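Acyl-coenzyme A oxidase (Caenorhabditis elegans, PDB 5K3H) catalyses the FAD-dependent, oxygen-consuming desaturation of fatty acid-derived acyl-CoA thioesters that opens peroxisomal beta-oxidation, releasing hydrogen peroxide. Local coordinates at residues 98-101 against 102-106; 258-261 against 262-266; 498-501 against 502-506. All coordinates share one frame; numbering follows the deposited sequence.

Overall arrangement
All three contacts are local, each binding a piece of chain to the residues that directly follow it, and none touches another; the nearest atoms of contacts 1 and 2 are still about 20 Å apart. Contacts 1 and 3 are turns of alpha-helix, in helix 97-105 and helix 489-515, on opposite sides of the chain's centre. Contact 2 instead turns the end of strand 258-261 into a short 3-10 segment. Each is partly buried, contact 1 lying closest to the middle of the chain. Contact 1 mixes an imidazole, a carboxylate and an amide over a ring, contact 2 is largely aliphatic around one asparagine, and contact 3 sends its basic ends to neighbouring parts of the fold, K505 to the second subunit.

Contact 1: residues 98-101 against 102-106; sequences LYHL and NNEVL
H100 and E104 sit one turn apart on helix 97-105 with their side chains alongside each other, pointing the same way. The CG of E104 lies over the imidazole face of H100 as a CH-pi contact, 4.2 Å from CG to the ring centroid. The carboxylate of E104 is turned steeply to that ring, their planes 75° apart. E104 gets there because its CG stands beside the backbone N (chi1 -77°) and the chain then bends at chi2, which brings OE2 to 4.2 Å from H100 NE2 without a direct bond.

One residue earlier, Y99 and N103 form the second pair. With CG swung away from the backbone N, the Y99 ring offers a face to the N103 amide, whose ND2 stands 3.7 Å above the ring plane, toward its rim, the two planes 77° apart. That same ND2 donates to a water 2.8 Å from it, and the water makes a weak bond with H100 ND1. On the apolar flank L101 CD1 meets V105 CG2 at 4.3 Å, beside L51 of helix 38-52. Four i to i+4 backbone bonds run beneath, E104 N to H100 O being 3.0 Å. R623, in a salt bridge with OE1 of E104, probably keeps that carboxylate ionised, while T48 OG1, hydrogen-bonded to both E104 OE2 and H100 NE2, ties the two side chains together where they do not bond directly.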
loop_
_atom_site.group_PDB
_atom_site.type_symbol
_atom_site.label_atom_id
_atom_site.label_comp_id
_atom_site.label_asym_id
_atom_site.label_seq_id
_atom_site.Cartn_x
_atom_site.Cartn_y
_atom_site.Cartn_z
ATOM N N LEU B 98 -7.773 -8.139 27.906
ATOM C CA LEU B 98 -7.737 -6.694 27.693
ATOM C C LEU B 98 -7.395 -6.363 26.240
ATOM O O LEU B 98 -7.964 -5.441 25.652
ATOM C CB LEU B 98 -6.724 -6.056 28.654
ATOM C CG LEU B 98 -6.500 -4.547 28.676
ATOM C CD1 LEU B 98 -7.752 -3.811 29.137
ATOM C CD2 LEU B 98 -5.338 -4.190 29.586
ATOM N N TYR B 99 -6.496 -7.134 25.633
ATOM C CA TYR B 99 -6.180 -6.937 24.226
ATOM C C TYR B 99 -7.437 -7.101 23.372
ATOM O O TYR B 99 -7.737 -6.260 22.516
ATOM C CB TYR B 99 -5.091 -7.931 23.824
ATOM C CG TYR B 99 -4.568 -7.757 22.426
ATOM C CD1 TYR B 99 -3.879 -6.607 22.070
ATOM C CD2 TYR B 99 -4.766 -8.736 21.456
ATOM C CE1 TYR B 99 -3.390 -6.431 20.806
ATOM C CE2 TYR B 99 -4.277 -8.569 20.180
ATOM C CZ TYR B 99 -3.591 -7.410 19.858
ATOM O OH TYR B 99 -3.102 -7.207 18.578
ATOM N N HIS B 100 -8.205 -8.166 23.619
ATOM C CA HIS B 100 -9.475 -8.362 22.920
ATOM C C HIS B 100 -10.475 -7.249 23.235
ATOM O O HIS B 100 -11.074 -6.660 22.324
ATOM C CB HIS B 100 -10.049 -9.735 23.279
ATOM C CG HIS B 100 -11.397 -10.007 22.689
ATOM N ND1 HIS B 100 -11.625 -10.030 21.329
ATOM C CD2 HIS B 100 -12.571 -10.349 23.276
ATOM C CE1 HIS B 100 -12.896 -10.328 21.107
ATOM N NE2 HIS B 100 -13.494 -10.518 22.273
ATOM N N LEU B 101 -10.654 -6.933 24.521
ATOM C CA LEU B 101 -11.573 -5.871 24.910
ATOM C C LEU B 101 -11.260 -4.566 24.180
ATOM O O LEU B 101 -12.161 -3.917 23.633
ATOM C CB LEU B 101 -11.500 -5.674 26.431
ATOM C CG LEU B 101 -12.243 -4.521 27.111
ATOM C CD1 LEU B 101 -13.757 -4.694 27.059
ATOM C CD2 LEU B 101 -11.745 -4.373 28.549
ATOM N N ASN B 102 -9.981 -4.186 24.121
ATOM C CA ASN B 102 -9.628 -2.947 23.440
ATOM C C ASN B 102 -9.913 -3.028 21.940
ATOM O O ASN B 102 -10.362 -2.041 21.341
ATOM C CB ASN B 102 -8.168 -2.581 23.724
ATOM C CG ASN B 102 -7.968 -1.927 25.130
ATOM O OD1 ASN B 102 -8.933 -1.506 25.804
ATOM N ND2 ASN B 102 -6.715 -1.860 25.569
ATOM N N ASN B 103 -9.665 -4.189 21.310
ATOM C CA ASN B 103 -9.939 -4.332 19.871
ATOM C C ASN B 103 -11.417 -4.125 19.558
ATOM O O ASN B 103 -11.753 -3.474 18.563
ATOM C CB ASN B 103 -9.524 -5.717 19.367
ATOM C CG ASN B 103 -8.039 -5.936 19.374
ATOM O OD1 ASN B 103 -7.250 -5.002 19.236
ATOM N ND2 ASN B 103 -7.640 -7.194 19.541
ATOM N N GLU B 104 -12.308 -4.718 20.372
ATOM C CA GLU B 104 -13.752 -4.529 20.219
ATOM C C GLU B 104 -14.141 -3.072 20.438
ATOM O O GLU B 104 -14.869 -2.474 19.634
ATOM C CB GLU B 104 -14.515 -5.402 21.226
ATOM C CG GLU B 104 -14.635 -6.878 20.897
ATOM C CD GLU B 104 -16.002 -7.257 20.331
ATOM O OE1 GLU B 104 -16.944 -6.428 20.358
ATOM O OE2 GLU B 104 -16.111 -8.382 19.796
ATOM N N VAL B 105 -13.687 -2.490 21.543
ATOM C CA VAL B 105 -14.157 -1.173 21.961
ATOM C C VAL B 105 -13.347 -0.065 21.302
ATOM O O VAL B 105 -13.912 0.811 20.646
ATOM C CB VAL B 105 -14.150 -1.085 23.512
ATOM C CG1 VAL B 105 -14.438 0.321 24.024
ATOM C CG2 VAL B 105 -15.199 -2.022 24.078
ATOM N N LEU B 106 -12.020 -0.122 21.380
ATOM C CA LEU B 106 -11.210 1.004 20.929
ATOM C C LEU B 106 -10.766 0.888 19.473
ATOM O O LEU B 106 -10.571 1.918 18.819
ATOM C CB LEU B 106 -9.995 1.177 21.858
ATOM C CG LEU B 106 -10.304 1.521 23.347
ATOM C CD1 LEU B 106 -9.074 1.499 24.249
ATOM C CD2 LEU B 106 -11.042 2.868 23.500
HETATM O O HOH W 1 -9.103 -9.547 19.005
#

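Contact 2: residues 258-261 against 262-266; sequences YRIP and RTNLL
N264 folds back against I260 and P261, the last two residues of strand 258-261. Its CB lies 3.8 Å from I260 CD1 and also packs near the carbonyl oxygen of P261. One bond further, CG stands beside the backbone N (chi1 -79°), which brings the amide up to the CD-CG side of the proline ring, crossing it obliquely, N264 CG being 3.9 Å from P261 CD. At the tip the two branches part: OD1 rests 3.7 Å from P261 CD and nearly as close to P261 CG, while ND2 passes 4.0 Å from I260 CB and donates to the backbone O of M219 in strand 211-221.

The short 3-10 segment 262-264 ends strand 258-261, which pairs with strand 175-179, and brings the chain alongside strand 211-221 of the same beta-domain. N264 N donates to P261 O over 3.1 Å with a fairly straight N-H (160°), yet approaches from well above the carbonyl plane, as fits a tight i to i+3 turn. Without the amide, as with an alanine here, the M219 carbonyl would probably lose its side-chain donor and a gap would open beside the P261 ring. I260 also packs on F218 of strand 211-221 and on F176 and L178 of strand 175-179.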
loop_
_atom_site.group_PDB
_atom_site.type_symbol
_atom_site.label_atom_id
_atom_site.label_comp_id
_atom_site.label_asym_id
_atom_site.label_seq_id
_atom_site.Cartn_x
_atom_site.Cartn_y
_atom_site.Cartn_z
ATOM N N TYR B 258 15.773 21.947 31.335
ATOM C CA TYR B 258 14.664 21.514 32.186
ATOM C C TYR B 258 15.169 20.602 33.297
ATOM O O TYR B 258 15.718 19.532 33.020
ATOM C CB TYR B 258 13.624 20.791 31.331
ATOM C CG TYR B 258 12.337 20.391 32.018
ATOM C CD1 TYR B 258 11.334 21.316 32.267
ATOM C CD2 TYR B 258 12.125 19.072 32.396
ATOM C CE1 TYR B 258 10.146 20.933 32.882
ATOM C CE2 TYR B 258 10.958 18.676 33.008
ATOM C CZ TYR B 258 9.968 19.606 33.250
ATOM O OH TYR B 258 8.805 19.191 33.862
ATOM N N ARG B 259 14.914 20.989 34.551
ATOM C CA ARG B 259 15.528 20.364 35.721
ATOM C C ARG B 259 14.602 19.357 36.400
ATOM O O ARG B 259 13.442 19.669 36.699
ATOM C CB ARG B 259 15.949 21.433 36.726
ATOM C CG ARG B 259 17.089 22.289 36.226
ATOM C CD ARG B 259 17.575 23.333 37.240
ATOM N NE ARG B 259 18.817 23.912 36.745
ATOM C CZ ARG B 259 20.032 23.589 37.183
ATOM N NH1 ARG B 259 20.194 22.713 38.172
ATOM N NH2 ARG B 259 21.091 24.161 36.626
ATOM N N ILE B 260 15.129 18.157 36.654
ATOM C CA ILE B 260 14.427 17.094 37.375
ATOM C C ILE B 260 15.360 16.553 38.462
ATOM O O ILE B 260 16.600 16.658 38.330
ATOM C CB ILE B 260 13.934 15.984 36.422
ATOM C CG1 ILE B 260 15.098 15.276 35.725
ATOM C CG2 ILE B 260 12.976 16.540 35.379
ATOM C CD1 ILE B 260 14.658 14.156 34.800
ATOM N N PRO B 261 14.821 16.003 39.558
ATOM C CA PRO B 261 15.680 15.483 40.634
ATOM C C PRO B 261 16.596 14.361 40.163
ATOM O O PRO B 261 16.333 13.678 39.175
ATOM C CB PRO B 261 14.676 14.968 41.675
ATOM C CG PRO B 261 13.401 15.713 41.389
ATOM C CD PRO B 261 13.394 16.022 39.931
ATOM N N ARG B 262 17.684 14.168 40.910
ATOM C CA ARG B 262 18.594 13.066 40.628
ATOM C C ARG B 262 17.860 11.734 40.545
ATOM O O ARG B 262 18.165 10.897 39.683
ATOM C CB ARG B 262 19.679 12.972 41.705
ATOM C CG ARG B 262 20.776 11.974 41.349
ATOM C CD ARG B 262 21.746 11.681 42.455
ATOM N NE ARG B 262 21.293 10.633 43.368
ATOM C CZ ARG B 262 20.700 10.853 44.536
ATOM N NH1 ARG B 262 20.492 12.101 44.952
ATOM N NH2 ARG B 262 20.337 9.828 45.298
ATOM N N THR B 263 16.889 11.516 41.435
ATOM C CA THR B 263 16.218 10.224 41.537
ATOM C C THR B 263 15.156 10.002 40.462
ATOM O O THR B 263 14.511 8.947 40.475
ATOM C CB THR B 263 15.585 10.074 42.923
ATOM O OG1 THR B 263 14.769 11.223 43.190
ATOM C CG2 THR B 263 16.656 9.940 44.003
ATOM N N ASN B 264 14.971 10.948 39.524
ATOM C CA ASN B 264 14.164 10.678 38.334
ATOM C C ASN B 264 14.917 9.881 37.278
ATOM O O ASN B 264 14.285 9.434 36.320
ATOM C CB ASN B 264 13.634 11.963 37.696
ATOM C CG ASN B 264 12.428 12.530 38.421
ATOM O OD1 ASN B 264 12.353 12.499 39.642
ATOM N ND2 ASN B 264 11.473 13.048 37.663
ATOM N N LEU B 265 16.238 9.731 37.409
ATOM C CA LEU B 265 16.962 8.719 36.655
ATOM C C LEU B 265 16.472 7.342 37.086
ATOM O O LEU B 265 16.501 7.020 38.277
ATOM C CB LEU B 265 18.470 8.842 36.902
ATOM C CG LEU B 265 19.362 7.672 36.438
ATOM C CD1 LEU B 265 19.488 7.630 34.916
ATOM C CD2 LEU B 265 20.744 7.686 37.077
ATOM N N LEU B 266 15.987 6.542 36.128
ATOM C CA LEU B 266 15.494 5.200 36.435
ATOM C C LEU B 266 16.683 4.308 36.787
ATOM O O LEU B 266 17.582 4.105 35.959
ATOM C CB LEU B 266 14.718 4.636 35.244
ATOM C CG LEU B 266 13.501 5.469 34.786
ATOM C CD1 LEU B 266 12.641 4.718 33.785
ATOM C CD2 LEU B 266 12.667 5.949 35.980
#

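Contact 3: residues 498-501 against 502-506; sequences IAKR and QTLKA
T503 and A499 are joined by two bonds to one oxygen. A499 O accepts from T503 OG1 at 2.7 Å and from T503 N at 2.9 Å, the two donors arriving from opposite faces of the carbonyl plane. The hydroxyl reaches back because OG1 lies beside the backbone N (chi1 -67°), a usual way for a threonine inside a helix to bond the carbonyl one turn earlier. Next to this pair, L504 CD1 packs on K500 CG at 3.7 Å, and L504 N donates almost straight to K500 O (172°).

Further out, the polar ends leave this stretch of helix 489-515. K500 NZ goes to S474 and to the backbone O of A472, and Q502, whose side chain packs on Y581, donates from NE2 to E530. I498 and R501 touch Y581 too, and T503 packs on A534 of helix 520-553. Y581 and A534 are among the residues that bind the ATP shared between the dimer partners, which suggests that the helix lies behind that site. E584 draws in both R501, by a salt bridge, and, weakly and at long range, K505, which also pairs with D594 of the second subunit; the two acids probably offset the positive charges of R501 and K505.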
loop_
_atom_site.group_PDB
_atom_site.type_symbol
_atom_site.label_atom_id
_atom_site.label_comp_id
_atom_site.label_asym_id
_atom_site.label_seq_id
_atom_site.Cartn_x
_atom_site.Cartn_y
_atom_site.Cartn_z
ATOM N N ILE B 498 18.641 -23.321 0.665
ATOM C CA ILE B 498 18.800 -22.042 -0.023
ATOM C C ILE B 498 19.177 -20.945 0.970
ATOM O O ILE B 498 19.991 -20.076 0.644
ATOM C CB ILE B 498 17.568 -21.659 -0.880
ATOM C CG1 ILE B 498 16.428 -21.119 -0.053
ATOM C CG2 ILE B 498 17.058 -22.816 -1.759
ATOM C CD1 ILE B 498 15.137 -21.088 -0.859
ATOM N N ALA B 499 18.647 -20.986 2.208
ATOM C CA ALA B 499 19.036 -19.986 3.202
ATOM C C ALA B 499 20.517 -20.102 3.573
ATOM O O ALA B 499 21.211 -19.084 3.705
ATOM C CB ALA B 499 18.156 -20.098 4.450
ATOM N N LYS B 500 21.020 -21.326 3.766
ATOM C CA LYS B 500 22.456 -21.500 3.978
ATOM C C LYS B 500 23.256 -21.016 2.771
ATOM O O LYS B 500 24.245 -20.282 2.918
ATOM C CB LYS B 500 22.787 -22.961 4.263
ATOM C CG LYS B 500 24.302 -23.244 4.312
ATOM C CD LYS B 500 24.590 -24.725 4.529
ATOM C CE LYS B 500 24.134 -25.539 3.302
ATOM N NZ LYS B 500 24.250 -27.016 3.488
ATOM N N ARG B 501 22.843 -21.407 1.559
ATOM C CA ARG B 501 23.627 -21.017 0.387
ATOM C C ARG B 501 23.733 -19.498 0.270
ATOM O O ARG B 501 24.822 -18.960 0.035
ATOM C CB ARG B 501 23.038 -21.597 -0.892
ATOM C CG ARG B 501 24.102 -21.812 -1.954
ATOM C CD ARG B 501 23.486 -22.129 -3.330
ATOM N NE ARG B 501 23.268 -20.915 -4.122
ATOM C CZ ARG B 501 22.101 -20.289 -4.243
ATOM N NH1 ARG B 501 21.027 -20.770 -3.626
ATOM N NH2 ARG B 501 22.006 -19.190 -4.988
ATOM N N GLN B 502 22.612 -18.788 0.448
ATOM C CA GLN B 502 22.625 -17.326 0.346
ATOM C C GLN B 502 23.364 -16.693 1.526
ATOM O O GLN B 502 23.993 -15.638 1.376
ATOM C CB GLN B 502 21.186 -16.795 0.229
ATOM C CG GLN B 502 21.052 -15.282 0.087
ATOM C CD GLN B 502 21.685 -14.700 -1.191
ATOM O OE1 GLN B 502 21.776 -15.365 -2.233
ATOM N NE2 GLN B 502 22.110 -13.436 -1.111
ATOM N N THR B 503 23.303 -17.313 2.698
ATOM C CA THR B 503 24.055 -16.804 3.842
ATOM C C THR B 503 25.561 -16.887 3.609
ATOM O O THR B 503 26.296 -15.921 3.863
ATOM C CB THR B 503 23.654 -17.558 5.103
ATOM O OG1 THR B 503 22.296 -17.237 5.413
ATOM C CG2 THR B 503 24.557 -17.198 6.269
ATOM N N LEU B 504 26.051 -18.049 3.172
ATOM C CA LEU B 504 27.488 -18.188 2.955
ATOM C C LEU B 504 27.951 -17.355 1.757
ATOM O O LEU B 504 29.054 -16.786 1.772
ATOM C CB LEU B 504 27.839 -19.662 2.756
ATOM C CG LEU B 504 27.338 -20.624 3.846
ATOM C CD1 LEU B 504 27.691 -22.062 3.462
ATOM C CD2 LEU B 504 27.818 -20.304 5.266
ATOM N N LYS B 505 27.130 -17.277 0.706
ATOM C CA LYS B 505 27.516 -16.489 -0.458
ATOM C C LYS B 505 27.684 -15.021 -0.081
ATOM O O LYS B 505 28.729 -14.408 -0.347
ATOM C CB LYS B 505 26.461 -16.643 -1.551
ATOM C CG LYS B 505 26.750 -15.817 -2.777
ATOM C CD LYS B 505 25.621 -15.847 -3.793
ATOM C CE LYS B 505 25.968 -14.957 -4.990
ATOM N NZ LYS B 505 25.140 -15.290 -6.165
ATOM N N ALA B 506 26.700 -14.467 0.633
ATOM C CA ALA B 506 26.761 -13.063 1.015
ATOM C C ALA B 506 27.903 -12.797 1.982
ATOM O O ALA B 506 28.595 -11.781 1.862
ATOM C CB ALA B 506 25.435 -12.642 1.645
#